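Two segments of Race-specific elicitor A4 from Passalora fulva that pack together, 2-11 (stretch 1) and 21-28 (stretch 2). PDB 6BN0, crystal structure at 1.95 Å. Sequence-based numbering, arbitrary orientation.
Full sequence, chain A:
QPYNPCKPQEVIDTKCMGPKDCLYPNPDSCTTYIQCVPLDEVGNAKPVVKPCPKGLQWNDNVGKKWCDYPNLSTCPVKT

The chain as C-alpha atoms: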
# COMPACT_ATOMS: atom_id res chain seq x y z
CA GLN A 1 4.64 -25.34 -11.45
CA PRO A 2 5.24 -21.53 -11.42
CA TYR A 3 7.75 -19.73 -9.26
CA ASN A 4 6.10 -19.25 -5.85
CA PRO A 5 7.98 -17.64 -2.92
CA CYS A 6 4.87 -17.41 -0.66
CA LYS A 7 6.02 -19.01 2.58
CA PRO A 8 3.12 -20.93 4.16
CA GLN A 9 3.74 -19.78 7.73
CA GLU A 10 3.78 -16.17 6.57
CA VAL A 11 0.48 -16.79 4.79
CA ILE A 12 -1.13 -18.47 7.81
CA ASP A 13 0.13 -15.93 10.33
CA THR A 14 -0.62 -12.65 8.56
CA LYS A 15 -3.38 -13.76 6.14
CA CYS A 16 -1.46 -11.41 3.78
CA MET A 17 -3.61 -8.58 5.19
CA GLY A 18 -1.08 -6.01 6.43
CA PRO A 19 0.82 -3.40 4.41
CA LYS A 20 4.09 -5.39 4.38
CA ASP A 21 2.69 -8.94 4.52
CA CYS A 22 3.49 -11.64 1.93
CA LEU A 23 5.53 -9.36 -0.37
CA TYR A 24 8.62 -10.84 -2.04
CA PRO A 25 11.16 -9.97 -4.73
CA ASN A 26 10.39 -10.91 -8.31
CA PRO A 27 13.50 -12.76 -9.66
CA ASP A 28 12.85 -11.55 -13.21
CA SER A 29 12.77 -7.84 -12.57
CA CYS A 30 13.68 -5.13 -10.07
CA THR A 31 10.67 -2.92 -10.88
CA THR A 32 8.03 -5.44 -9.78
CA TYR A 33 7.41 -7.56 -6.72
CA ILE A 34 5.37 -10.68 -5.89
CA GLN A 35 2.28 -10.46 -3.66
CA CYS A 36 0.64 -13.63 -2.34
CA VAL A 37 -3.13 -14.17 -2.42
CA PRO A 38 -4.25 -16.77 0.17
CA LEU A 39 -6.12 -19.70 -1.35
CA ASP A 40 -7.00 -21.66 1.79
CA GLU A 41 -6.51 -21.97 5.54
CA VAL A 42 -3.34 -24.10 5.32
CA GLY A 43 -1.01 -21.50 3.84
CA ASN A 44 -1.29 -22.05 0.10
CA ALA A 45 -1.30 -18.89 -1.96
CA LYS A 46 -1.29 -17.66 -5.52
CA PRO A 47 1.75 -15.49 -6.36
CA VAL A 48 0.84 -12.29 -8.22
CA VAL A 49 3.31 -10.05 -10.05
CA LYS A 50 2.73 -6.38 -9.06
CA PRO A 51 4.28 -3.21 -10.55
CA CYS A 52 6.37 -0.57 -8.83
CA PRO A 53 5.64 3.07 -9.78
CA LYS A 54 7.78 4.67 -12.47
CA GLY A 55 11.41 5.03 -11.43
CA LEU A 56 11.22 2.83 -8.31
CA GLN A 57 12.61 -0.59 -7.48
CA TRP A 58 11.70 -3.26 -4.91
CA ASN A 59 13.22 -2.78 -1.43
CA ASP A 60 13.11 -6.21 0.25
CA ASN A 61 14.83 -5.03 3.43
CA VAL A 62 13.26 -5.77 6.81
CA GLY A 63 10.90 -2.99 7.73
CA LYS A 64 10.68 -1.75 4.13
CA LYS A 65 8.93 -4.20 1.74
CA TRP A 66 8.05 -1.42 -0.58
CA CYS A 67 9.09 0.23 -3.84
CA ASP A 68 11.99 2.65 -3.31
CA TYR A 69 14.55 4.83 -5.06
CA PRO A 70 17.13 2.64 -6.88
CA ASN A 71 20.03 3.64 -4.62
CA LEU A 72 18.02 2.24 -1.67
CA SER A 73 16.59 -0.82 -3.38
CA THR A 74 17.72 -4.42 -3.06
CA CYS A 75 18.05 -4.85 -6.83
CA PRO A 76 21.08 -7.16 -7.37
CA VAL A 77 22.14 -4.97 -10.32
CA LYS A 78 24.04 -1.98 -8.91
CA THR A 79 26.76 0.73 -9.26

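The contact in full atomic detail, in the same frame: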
# COMPACT_ATOMS: atom_id res chain seq x y z
N PRO A 2 4.60 -22.84 -11.33
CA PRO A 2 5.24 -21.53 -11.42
C PRO A 2 6.07 -21.21 -10.18
O PRO A 2 5.89 -21.79 -9.11
CB PRO A 2 4.06 -20.57 -11.52
CG PRO A 2 3.07 -21.19 -10.62
CD PRO A 2 3.20 -22.69 -10.87
N TYR A 3 6.98 -20.26 -10.37
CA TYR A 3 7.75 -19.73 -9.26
C TYR A 3 6.81 -19.21 -8.18
O TYR A 3 5.86 -18.50 -8.48
CB TYR A 3 8.68 -18.61 -9.76
CG TYR A 3 9.52 -18.01 -8.66
CD1 TYR A 3 10.67 -18.65 -8.22
CD2 TYR A 3 9.15 -16.82 -8.03
CE1 TYR A 3 11.48 -18.13 -7.21
CE2 TYR A 3 9.94 -16.29 -6.99
CZ TYR A 3 11.10 -16.94 -6.59
OH TYR A 3 11.85 -16.40 -5.58
N ASN A 4 7.05 -19.57 -6.92
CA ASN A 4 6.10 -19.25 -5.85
C ASN A 4 6.83 -19.09 -4.52
O ASN A 4 7.11 -20.08 -3.83
CB ASN A 4 5.02 -20.31 -5.74
CG ASN A 4 3.95 -19.96 -4.67
OD1 ASN A 4 2.96 -20.69 -4.52
ND2 ASN A 4 4.17 -18.90 -3.92
N PRO A 5 7.19 -17.86 -4.15
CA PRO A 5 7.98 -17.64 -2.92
C PRO A 5 7.13 -17.44 -1.67
O PRO A 5 7.67 -17.03 -0.65
CB PRO A 5 8.72 -16.34 -3.27
CG PRO A 5 7.64 -15.53 -4.02
CD PRO A 5 6.91 -16.60 -4.86
N CYS A 6 5.82 -17.68 -1.76
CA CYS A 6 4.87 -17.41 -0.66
C CYS A 6 5.09 -18.44 0.44
O CYS A 6 4.70 -19.59 0.31
CB CYS A 6 3.44 -17.49 -1.18
SG CYS A 6 3.17 -16.33 -2.54
N LYS A 7 5.75 -18.04 1.52
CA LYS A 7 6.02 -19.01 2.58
C LYS A 7 4.76 -19.30 3.38
O LYS A 7 4.11 -18.38 3.88
CB LYS A 7 7.08 -18.49 3.53
CG LYS A 7 8.39 -18.32 2.89
CD LYS A 7 9.52 -18.46 3.86
CE LYS A 7 10.28 -17.18 3.96
NZ LYS A 7 11.60 -17.27 3.34
N PRO A 8 4.39 -20.57 3.52
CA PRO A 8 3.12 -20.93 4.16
C PRO A 8 2.89 -20.33 5.54
O PRO A 8 1.78 -19.91 5.85
CB PRO A 8 3.22 -22.46 4.26
CG PRO A 8 4.16 -22.85 3.23
CD PRO A 8 5.14 -21.74 3.06
N GLN A 9 3.92 -20.32 6.39
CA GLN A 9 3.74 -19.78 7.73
C GLN A 9 3.45 -18.29 7.68
O GLN A 9 2.70 -17.77 8.52
CB GLN A 9 4.98 -20.04 8.58
CG GLN A 9 4.70 -19.90 10.06
CD GLN A 9 3.63 -20.89 10.51
OE1 GLN A 9 3.81 -22.10 10.40
NE2 GLN A 9 2.50 -20.37 10.99
N GLU A 10 4.08 -17.59 6.73
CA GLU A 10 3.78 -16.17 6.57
C GLU A 10 2.34 -15.99 6.12
O GLU A 10 1.62 -15.11 6.62
CB GLU A 10 4.76 -15.52 5.59
CG GLU A 10 4.37 -14.14 5.00
CD GLU A 10 4.73 -12.97 5.91
OE1 GLU A 10 5.13 -13.23 7.06
OE2 GLU A 10 4.58 -11.78 5.49
N VAL A 11 1.86 -16.89 5.26
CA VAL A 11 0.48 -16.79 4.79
C VAL A 11 -0.49 -17.06 5.93
O VAL A 11 -1.45 -16.32 6.14
CB VAL A 11 0.28 -17.74 3.59
CG1 VAL A 11 -1.17 -17.70 3.07
CG2 VAL A 11 1.28 -17.36 2.46
N ASP A 21 2.83 -7.50 4.34
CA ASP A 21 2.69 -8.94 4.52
C ASP A 21 2.73 -9.66 3.17
O ASP A 21 2.03 -9.27 2.23
CB ASP A 21 1.35 -9.26 5.21
CG ASP A 21 1.31 -8.80 6.66
OD1 ASP A 21 2.38 -8.56 7.25
OD2 ASP A 21 0.19 -8.68 7.23
N CYS A 22 3.51 -10.76 3.10
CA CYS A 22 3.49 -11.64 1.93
C CYS A 22 3.94 -10.93 0.66
O CYS A 22 3.39 -11.17 -0.41
CB CYS A 22 2.09 -12.25 1.72
SG CYS A 22 1.29 -13.05 3.15
N LEU A 23 4.94 -10.05 0.78
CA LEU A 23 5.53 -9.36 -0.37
C LEU A 23 6.97 -9.81 -0.55
O LEU A 23 7.75 -9.77 0.41
CB LEU A 23 5.49 -7.83 -0.19
CG LEU A 23 4.13 -7.24 0.23
CD1 LEU A 23 4.20 -5.74 0.45
CD2 LEU A 23 3.10 -7.48 -0.89
N TYR A 24 7.34 -10.18 -1.78
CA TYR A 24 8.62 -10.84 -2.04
C TYR A 24 9.24 -10.26 -3.30
O TYR A 24 8.54 -9.71 -4.15
CB TYR A 24 8.48 -12.35 -2.26
CG TYR A 24 7.95 -13.07 -1.07
CD1 TYR A 24 6.59 -13.19 -0.87
CD2 TYR A 24 8.82 -13.64 -0.14
CE1 TYR A 24 6.08 -13.87 0.27
CE2 TYR A 24 8.34 -14.31 0.97
CZ TYR A 24 6.98 -14.42 1.18
OH TYR A 24 6.53 -15.12 2.29
N PRO A 25 10.56 -10.41 -3.47
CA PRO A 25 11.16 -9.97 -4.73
C PRO A 25 10.63 -10.79 -5.90
O PRO A 25 10.29 -11.97 -5.75
CB PRO A 25 12.65 -10.21 -4.51
CG PRO A 25 12.81 -10.30 -3.04
CD PRO A 25 11.57 -10.97 -2.54
N ASN A 26 10.59 -10.17 -7.08
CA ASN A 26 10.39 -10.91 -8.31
C ASN A 26 11.76 -11.21 -8.93
O ASN A 26 12.48 -10.27 -9.29
CB ASN A 26 9.52 -10.08 -9.28
CG ASN A 26 9.26 -10.80 -10.59
OD1 ASN A 26 9.73 -11.91 -10.78
ND2 ASN A 26 8.52 -10.16 -11.51
N PRO A 27 12.17 -12.48 -9.08
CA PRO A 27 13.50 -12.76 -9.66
C PRO A 27 13.73 -12.18 -11.04
O PRO A 27 14.88 -11.95 -11.41
CB PRO A 27 13.57 -14.29 -9.73
CG PRO A 27 12.42 -14.79 -8.97
CD PRO A 27 11.45 -13.72 -8.73
N ASP A 28 12.67 -11.99 -11.82
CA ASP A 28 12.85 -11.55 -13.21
C ASP A 28 13.13 -10.06 -13.33
O ASP A 28 13.63 -9.61 -14.37
CB ASP A 28 11.61 -11.89 -14.04
CG ASP A 28 11.41 -13.39 -14.19
OD1 ASP A 28 12.42 -14.14 -14.31
OD2 ASP A 28 10.24 -13.83 -14.18
O HOH W 1 11.26 -14.07 -4.44
O HOH W 2 5.27 -9.71 7.33

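The contact between residues 2-11 and 21-28 is modest, with 449 Å² buried in total. Y24 covers the most surface, and E10 and C22 come next. These three residues account for most of what holds the stretches together.

Y24 lies in the short strand of stretch 2. Its CA-to-CB bond points toward stretch 1, and its chi1 is in the m well. The ring reaches along the backbone of P5, C6 and K7. The P5 carbonyl lies over one face of the ring, with P5 O 3.2 Å from Y24 CE2. C6 packs with its backbone, its CA 3.9 Å from Y24 CE1, while its CB points away and its sulfur is bonded covalently elsewhere in the structure. At the tip of the ring, K7 N donates a hydrogen bond to Y24 OH at 3.1 Å. The N-H...O angle of 165° is close to linear. A tyrosine suits this place because it offers a flat apolar surface along its length and a polar group at its end.

P5 also packs against the base of Y24, with P5 CG 3.7 Å from Y24 CB. The proline ring is compact and apolar, and it fits beside the start of the tyrosine side chain. The aliphatic part of K7 touches the hydroxyl, with K7 CB 3.6 Å from Y24 OH. K7 stands at the N-cap position, just before the helix. Its carbonyl takes the backbone hydrogen bond from V11, with V11 N 3.0 Å from K7 O.

E10 is in the first turn of that helix, and its CA-to-CB bond points toward stretch 2. With chi1 t and chi2 p, its carboxylate comes to the backbone of the other stretch. C22 N donates to E10 OE2 at 2.8 Å, with an angle of 155°. The methylene part of the E10 side chain contributes as well. E10 CG lies 3.8 Å from C22 SG and 3.6 Å from Y24 OH. Glutamate therefore supplies an acceptor at its end and van der Waals contacts from its CG.

The same carboxylate comes near a like charge, with E10 OE2 4.3 Å from D21 OD1. A water bridges the two from one side and donates to both. Its O is 2.9 Å from E10 OE2. The same water O is 3.1 Å from D21 OD1. It gives both acidic oxygens a donor.

C22 is buried, and its sulfur is bonded covalently elsewhere in the structure. V11 makes a looser contact with the sulfur: V11 CA is 4.2 Å and V11 CG2 4.4 Å from C22 SG.

A smaller, more exposed contact forms between Y3 and P27. P27 CG sits 3.7 Å from the centroid of the Y3 ring, over its face, in a CH-pi arrangement. Proline suits this place because its apolar ring CH groups can lie on the aromatic face. The closest pair is Y3 CE2 and P27 CD at 3.5 Å. One water bridges Y3 OH and P25 O, its O 2.7 Å from each, and it donates to P25 O.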